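Beta-galactoside alpha-2,6-sialyltransferase (Photobacterium sp., PDB 2Z4T) probably transfers sialic acid from a CMP-linked donor to galactosides in alpha-2,6 linkage, and binds CMP and the acceptor lactose. Local coordinates at residues V112-L117 and R193-L198; D258-V263 and Y280-L285. One frame throughout, in Å; residues are numbered along the deposited sequence.

Contact 1: V112-L117 and R193-L198; sequences VVAPSL and RLNVKL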
loop_
_atom_site.group_PDB
_atom_site.type_symbol
_atom_site.label_atom_id
_atom_site.label_comp_id
_atom_site.label_asym_id
_atom_site.label_seq_id
_atom_site.Cartn_x
_atom_site.Cartn_y
_atom_site.Cartn_z
ATOM N N VAL A 112 28.075 7.319 -0.195
ATOM C CA VAL A 112 27.989 5.859 -0.197
ATOM C C VAL A 112 27.099 5.379 0.961
ATOM O O VAL A 112 27.357 5.684 2.133
ATOM C CB VAL A 112 29.384 5.149 -0.142
ATOM C CG1 VAL A 112 29.202 3.640 -0.314
ATOM C CG2 VAL A 112 30.345 5.691 -1.227
ATOM N N VAL A 113 26.045 4.641 0.621
ATOM C CA VAL A 113 25.043 4.229 1.617
ATOM C C VAL A 113 24.839 2.727 1.493
ATOM O O VAL A 113 25.094 2.157 0.417
ATOM C CB VAL A 113 23.696 4.972 1.412
ATOM C CG1 VAL A 113 23.897 6.523 1.456
ATOM C CG2 VAL A 113 23.042 4.552 0.079
ATOM N N ALA A 114 24.404 2.083 2.573
ATOM C CA ALA A 114 24.114 0.647 2.527
ATOM C C ALA A 114 23.137 0.289 1.393
ATOM O O ALA A 114 22.162 1.018 1.155
ATOM C CB ALA A 114 23.562 0.173 3.856
ATOM N N PRO A 115 23.408 -0.813 0.670
ATOM C CA PRO A 115 22.404 -1.383 -0.233
ATOM C C PRO A 115 21.127 -1.662 0.568
ATOM O O PRO A 115 21.188 -2.128 1.718
ATOM C CB PRO A 115 23.033 -2.708 -0.664
ATOM C CG PRO A 115 24.512 -2.493 -0.506
ATOM C CD PRO A 115 24.670 -1.580 0.667
ATOM N N SER A 116 19.981 -1.351 -0.015
ATOM C CA SER A 116 18.722 -1.508 0.697
ATOM C C SER A 116 17.629 -2.139 -0.167
ATOM O O SER A 116 17.603 -2.026 -1.405
ATOM C CB SER A 116 18.253 -0.176 1.267
ATOM O OG SER A 116 17.813 0.665 0.215
ATOM N N LEU A 117 16.732 -2.822 0.516
ATOM C CA LEU A 117 15.640 -3.512 -0.122
ATOM C C LEU A 117 14.351 -3.150 0.624
ATOM O O LEU A 117 14.336 -2.951 1.872
ATOM C CB LEU A 117 15.912 -5.012 -0.096
ATOM C CG LEU A 117 15.048 -5.938 -0.944
ATOM C CD1 LEU A 117 15.151 -5.572 -2.413
ATOM C CD2 LEU A 117 15.445 -7.391 -0.726
ATOM N N ARG A 193 26.459 -5.553 3.032
ATOM C CA ARG A 193 25.549 -5.268 4.140
ATOM C C ARG A 193 24.227 -4.931 3.427
ATOM O O ARG A 193 24.256 -4.431 2.304
ATOM C CB ARG A 193 26.043 -4.101 5.011
ATOM C CG ARG A 193 26.234 -2.794 4.228
ATOM C CD ARG A 193 26.688 -1.629 5.081
ATOM N NE ARG A 193 27.083 -0.504 4.227
ATOM C CZ ARG A 193 26.948 0.785 4.558
ATOM N NH1 ARG A 193 26.408 1.132 5.736
ATOM N NH2 ARG A 193 27.334 1.733 3.709
ATOM N N LEU A 194 23.088 -5.226 4.061
ATOM C CA LEU A 194 21.778 -5.034 3.442
ATOM C C LEU A 194 20.743 -4.592 4.468
ATOM O O LEU A 194 20.514 -5.287 5.469
ATOM C CB LEU A 194 21.306 -6.310 2.718
ATOM C CG LEU A 194 20.044 -6.176 1.845
ATOM C CD1 LEU A 194 20.274 -5.255 0.612
ATOM C CD2 LEU A 194 19.491 -7.546 1.414
ATOM N N ASN A 195 20.158 -3.417 4.231
ATOM C CA ASN A 195 18.972 -2.993 4.960
ATOM C C ASN A 195 17.714 -3.487 4.247
ATOM O O ASN A 195 17.556 -3.276 3.038
ATOM C CB ASN A 195 18.935 -1.470 5.135
ATOM C CG ASN A 195 19.968 -0.970 6.136
ATOM O OD1 ASN A 195 20.403 -1.701 7.039
ATOM N ND2 ASN A 195 20.370 0.280 5.979
ATOM N N VAL A 196 16.847 -4.171 4.991
ATOM C CA VAL A 196 15.560 -4.642 4.453
ATOM C C VAL A 196 14.371 -4.024 5.199
ATOM O O VAL A 196 14.314 -4.038 6.435
ATOM C CB VAL A 196 15.438 -6.188 4.490
ATOM C CG1 VAL A 196 14.076 -6.634 3.996
ATOM C CG2 VAL A 196 16.530 -6.831 3.665
ATOM N N LYS A 197 13.446 -3.448 4.440
ATOM C CA LYS A 197 12.108 -3.132 4.956
ATOM C C LYS A 197 11.086 -4.130 4.402
ATOM O O LYS A 197 11.170 -4.536 3.237
ATOM C CB LYS A 197 11.711 -1.733 4.557
ATOM C CG LYS A 197 12.313 -0.664 5.421
ATOM C CD LYS A 197 12.213 0.664 4.698
ATOM C CE LYS A 197 11.780 1.809 5.624
ATOM N NZ LYS A 197 10.299 2.039 5.601
ATOM N N LEU A 198 10.140 -4.536 5.237
ATOM C CA LEU A 198 9.108 -5.462 4.809
ATOM C C LEU A 198 7.747 -4.862 5.087
ATOM O O LEU A 198 7.553 -4.155 6.096
ATOM C CB LEU A 198 9.228 -6.821 5.511
ATOM C CG LEU A 198 10.516 -7.640 5.346
ATOM C CD1 LEU A 198 10.472 -8.858 6.245
ATOM C CD2 LEU A 198 10.784 -8.057 3.888
#

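Contact 2: D258-V263 and Y280-L285; sequences DYLEDV and YNWQKL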
loop_
_atom_site.group_PDB
_atom_site.type_symbol
_atom_site.label_atom_id
_atom_site.label_comp_id
_atom_site.label_asym_id
_atom_site.label_seq_id
_atom_site.Cartn_x
_atom_site.Cartn_y
_atom_site.Cartn_z
ATOM N N ASP A 258 6.671 -16.572 21.182
ATOM C CA ASP A 258 7.608 -17.704 21.209
ATOM C C ASP A 258 7.377 -18.588 19.993
ATOM O O ASP A 258 8.325 -19.086 19.376
ATOM C CB ASP A 258 7.450 -18.530 22.494
ATOM C CG ASP A 258 7.750 -17.721 23.749
ATOM O OD1 ASP A 258 8.690 -16.896 23.734
ATOM O OD2 ASP A 258 7.049 -17.916 24.758
ATOM N N TYR A 259 6.101 -18.749 19.649
ATOM C CA TYR A 259 5.708 -19.575 18.526
ATOM C C TYR A 259 6.287 -18.987 17.246
ATOM O O TYR A 259 6.987 -19.694 16.496
ATOM C CB TYR A 259 4.185 -19.697 18.430
ATOM C CG TYR A 259 3.749 -20.343 17.146
ATOM C CD1 TYR A 259 3.826 -21.729 16.970
ATOM C CD2 TYR A 259 3.286 -19.564 16.084
ATOM C CE1 TYR A 259 3.433 -22.312 15.754
ATOM C CE2 TYR A 259 2.895 -20.132 14.893
ATOM C CZ TYR A 259 2.965 -21.494 14.727
ATOM O OH TYR A 259 2.568 -22.023 13.523
ATOM N N LEU A 260 6.013 -17.699 17.034
ATOM C CA LEU A 260 6.495 -16.977 15.859
ATOM C C LEU A 260 8.020 -16.997 15.814
ATOM O O LEU A 260 8.611 -17.299 14.771
ATOM C CB LEU A 260 5.947 -15.531 15.815
ATOM C CG LEU A 260 6.245 -14.678 14.579
ATOM C CD1 LEU A 260 5.722 -15.344 13.324
ATOM C CD2 LEU A 260 5.658 -13.280 14.678
ATOM N N GLU A 261 8.650 -16.700 16.950
ATOM C CA GLU A 261 10.101 -16.776 17.069
ATOM C C GLU A 261 10.676 -18.140 16.670
ATOM O O GLU A 261 11.652 -18.201 15.927
ATOM C CB GLU A 261 10.567 -16.407 18.478
ATOM C CG GLU A 261 12.058 -16.069 18.516
ATOM C CD GLU A 261 12.495 -15.434 19.814
ATOM O OE1 GLU A 261 11.791 -15.621 20.840
ATOM O OE2 GLU A 261 13.543 -14.749 19.797
ATOM N N ASP A 262 10.061 -19.215 17.163
ATOM C CA ASP A 262 10.502 -20.576 16.877
ATOM C C ASP A 262 10.306 -20.989 15.427
ATOM O O ASP A 262 11.112 -21.760 14.885
ATOM C CB ASP A 262 9.799 -21.582 17.795
ATOM C CG ASP A 262 10.278 -21.495 19.230
ATOM O OD1 ASP A 262 11.357 -20.903 19.480
ATOM O OD2 ASP A 262 9.559 -22.006 20.110
ATOM N N VAL A 263 9.226 -20.502 14.820
ATOM C CA VAL A 263 8.943 -20.781 13.419
ATOM C C VAL A 263 10.023 -20.125 12.537
ATOM O O VAL A 263 10.631 -20.788 11.695
ATOM C CB VAL A 263 7.504 -20.330 13.033
ATOM C CG1 VAL A 263 7.338 -20.244 11.534
ATOM C CG2 VAL A 263 6.460 -21.267 13.628
ATOM N N TYR A 280 -0.069 -10.324 15.774
ATOM C CA TYR A 280 0.206 -9.177 16.630
ATOM C C TYR A 280 1.453 -9.334 17.501
ATOM O O TYR A 280 1.494 -8.856 18.623
ATOM C CB TYR A 280 -1.039 -8.772 17.437
ATOM C CG TYR A 280 -2.175 -8.362 16.518
ATOM C CD1 TYR A 280 -2.071 -7.213 15.741
ATOM C CD2 TYR A 280 -3.332 -9.157 16.386
ATOM C CE1 TYR A 280 -3.095 -6.826 14.866
ATOM C CE2 TYR A 280 -4.356 -8.791 15.531
ATOM C CZ TYR A 280 -4.227 -7.618 14.763
ATOM O OH TYR A 280 -5.213 -7.241 13.885
ATOM N N ASN A 281 2.478 -9.989 16.960
ATOM C CA ASN A 281 3.762 -10.118 17.647
ATOM C C ASN A 281 4.955 -9.596 16.860
ATOM O O ASN A 281 6.084 -9.635 17.375
ATOM C CB ASN A 281 4.020 -11.563 18.077
ATOM C CG ASN A 281 3.421 -11.876 19.414
ATOM O OD1 ASN A 281 2.400 -12.551 19.511
ATOM N ND2 ASN A 281 4.038 -11.372 20.461
ATOM N N TRP A 282 4.728 -9.086 15.641
ATOM C CA TRP A 282 5.847 -8.561 14.836
ATOM C C TRP A 282 6.720 -7.584 15.627
ATOM O O TRP A 282 7.948 -7.667 15.585
ATOM C CB TRP A 282 5.390 -7.951 13.492
ATOM C CG TRP A 282 4.766 -8.972 12.563
ATOM C CD1 TRP A 282 3.480 -8.976 12.083
ATOM C CD2 TRP A 282 5.389 -10.156 12.039
ATOM N NE1 TRP A 282 3.273 -10.081 11.295
ATOM C CE2 TRP A 282 4.429 -10.816 11.245
ATOM C CE3 TRP A 282 6.670 -10.705 12.144
ATOM C CZ2 TRP A 282 4.711 -12.011 10.568
ATOM C CZ3 TRP A 282 6.944 -11.899 11.481
ATOM C CH2 TRP A 282 5.973 -12.534 10.701
ATOM N N GLN A 283 6.066 -6.704 16.376
ATOM C CA GLN A 283 6.734 -5.647 17.139
ATOM C C GLN A 283 7.572 -6.168 18.300
ATOM O O GLN A 283 8.446 -5.454 18.807
ATOM C CB GLN A 283 5.698 -4.634 17.669
ATOM C CG GLN A 283 4.941 -5.065 18.939
ATOM C CD GLN A 283 3.877 -6.128 18.696
ATOM O OE1 GLN A 283 3.785 -6.711 17.614
ATOM N NE2 GLN A 283 3.063 -6.383 19.716
ATOM N N LYS A 284 7.299 -7.395 18.738
ATOM C CA LYS A 284 8.085 -8.003 19.810
ATOM C C LYS A 284 9.396 -8.590 19.300
ATOM O O LYS A 284 10.271 -8.902 20.094
ATOM C CB LYS A 284 7.284 -9.101 20.510
ATOM C CG LYS A 284 6.053 -8.618 21.245
ATOM C CD LYS A 284 6.410 -7.734 22.425
ATOM C CE LYS A 284 5.291 -6.770 22.708
ATOM N NZ LYS A 284 5.353 -6.239 24.086
ATOM N N LEU A 285 9.527 -8.743 17.978
ATOM C CA LEU A 285 10.693 -9.413 17.392
ATOM C C LEU A 285 11.469 -8.537 16.440
ATOM O O LEU A 285 12.600 -8.871 16.084
ATOM C CB LEU A 285 10.285 -10.701 16.670
ATOM C CG LEU A 285 9.662 -11.843 17.490
ATOM C CD1 LEU A 285 8.955 -12.827 16.589
ATOM C CD2 LEU A 285 10.728 -12.556 18.242
#

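Contact 1: V112-L117 and R193-L198
Ser116 pairs with Asn195 and Leu117 with Val196 in a parallel bridge, while the end-to-end directions of the two segments diverge by 46°; Ala114 and Pro115 form the irregular link between the strand residues around Val112 and those from Ser116 on. Three backbone bonds alternate across the seam: Asn195 N to Pro115 O (3.0 Å), Leu117 N to Asn195 O (2.7 Å) and Lys197 N to Leu117 O (2.8 Å). The side chains of Ser116 and Asn195 share one face of the sheet, CB beside CB; those of Leu117 and Val196 share the other, where CB of Leu117 meets CG2 of Val196. Leu194 joins the apolar group near Pro115: its CG is anti to the backbone N (chi1 -171°), and chi2 (66°) then sets CD1 4.0 Å from Pro115 CB.

Arg193 approaches differently. Its chain runs extended from CG to NE and crosses the proline ring at about a right angle, while CD of Pro115 rests 3.3 Å from Arg193 O. One face of the guanidinium lies against Ala114 N, 3.1 Å above its plane and offset toward the rim; Ala114 CB is 3.5 Å from Arg193 CZ. As Ala114 N and Arg193 NH2 are both donors, this is packing rather than bonding. Each looks to a carboxylate instead: NH2 forms a salt bridge with Asp36, and Asp87 OD1 receives both Arg193 NH1 and the Ala114 amide.

The chemistry thus changes along the seam, from regular backbone pairing to a charged clasp at the link. Because Asp36 and Asp87 come from the immunoglobulin-like part, their salt bridges tie that part to the start of strand 194-201 in the glycosyltransferase domain, and the two carboxylates would be expected to stabilise the arginine's positive charge.

Contact 2: D258-V263 and Y280-L285
Gln283 NE2 is hydrogen-bonded to the backbone oxygens of Tyr280 and Tyr310, in the turn from which Trp282 and Leu285 reach across to Leu260. Its bond to Tyr280 O measures 3.1 Å; the donor stands above the carbonyl plane, whereas the oxygen lies close to the amide plane of Gln283.

Across the contact itself the chemistry is apolar. Leu260 points from helix 249-265 toward the turn, its CG anti to the backbone N (chi1 -174°), and lays one methyl over the indole. CD2 sits 3.8 Å from the centroid of the six-membered ring of Trp282, 17° off the ring normal, which makes a CH-pi contact. The other methyl, CD1, comes to 3.9 Å from Trp282 CH2. Trp282 NE1 is hydrogen-bonded to Ser205 OG, which also restrains the indole.

Leu285 divides its branches between two partners. Its CD1 is 3.8 Å from Leu260 CD2, while CD2 lies beside Glu261, 3.8 Å from CG and 3.7 Å from the carboxylate carbon CD. The carboxylate itself is paired outside the contact: OE1 forms a salt bridge with Lys257. Phe206 and Leu213, on helix 205-216, touch Leu260 and Trp282 respectively. The arrangement is a short helical turn packed on helix 249-265, in the helical layer beside the parallel sheet of a Rossmann-like domain, here in a GT-B enzyme.

The chain first builds the immunoglobulin-like sandwich, whose last strand runs on as 103-122 into the parallel sheet of the glycosyltransferase domain. Contact 1 closes a loop of 75 residues that holds helices 126-141, 158-164 and 178-190 with strands 146-151 and 166-168, and so sets strand 194-201 beside 103-122. The chain then passes through helix 205-216 and strand 222-230 to helix 249-265, where contact 2 closes a second, shorter loop of 16 residues. The two loops follow in series, with centres about 23 Å apart. Strand 288-292, just after contact 2, pairs with 222-230, returning the chain to the sheet in which contact 1 pairs two strands.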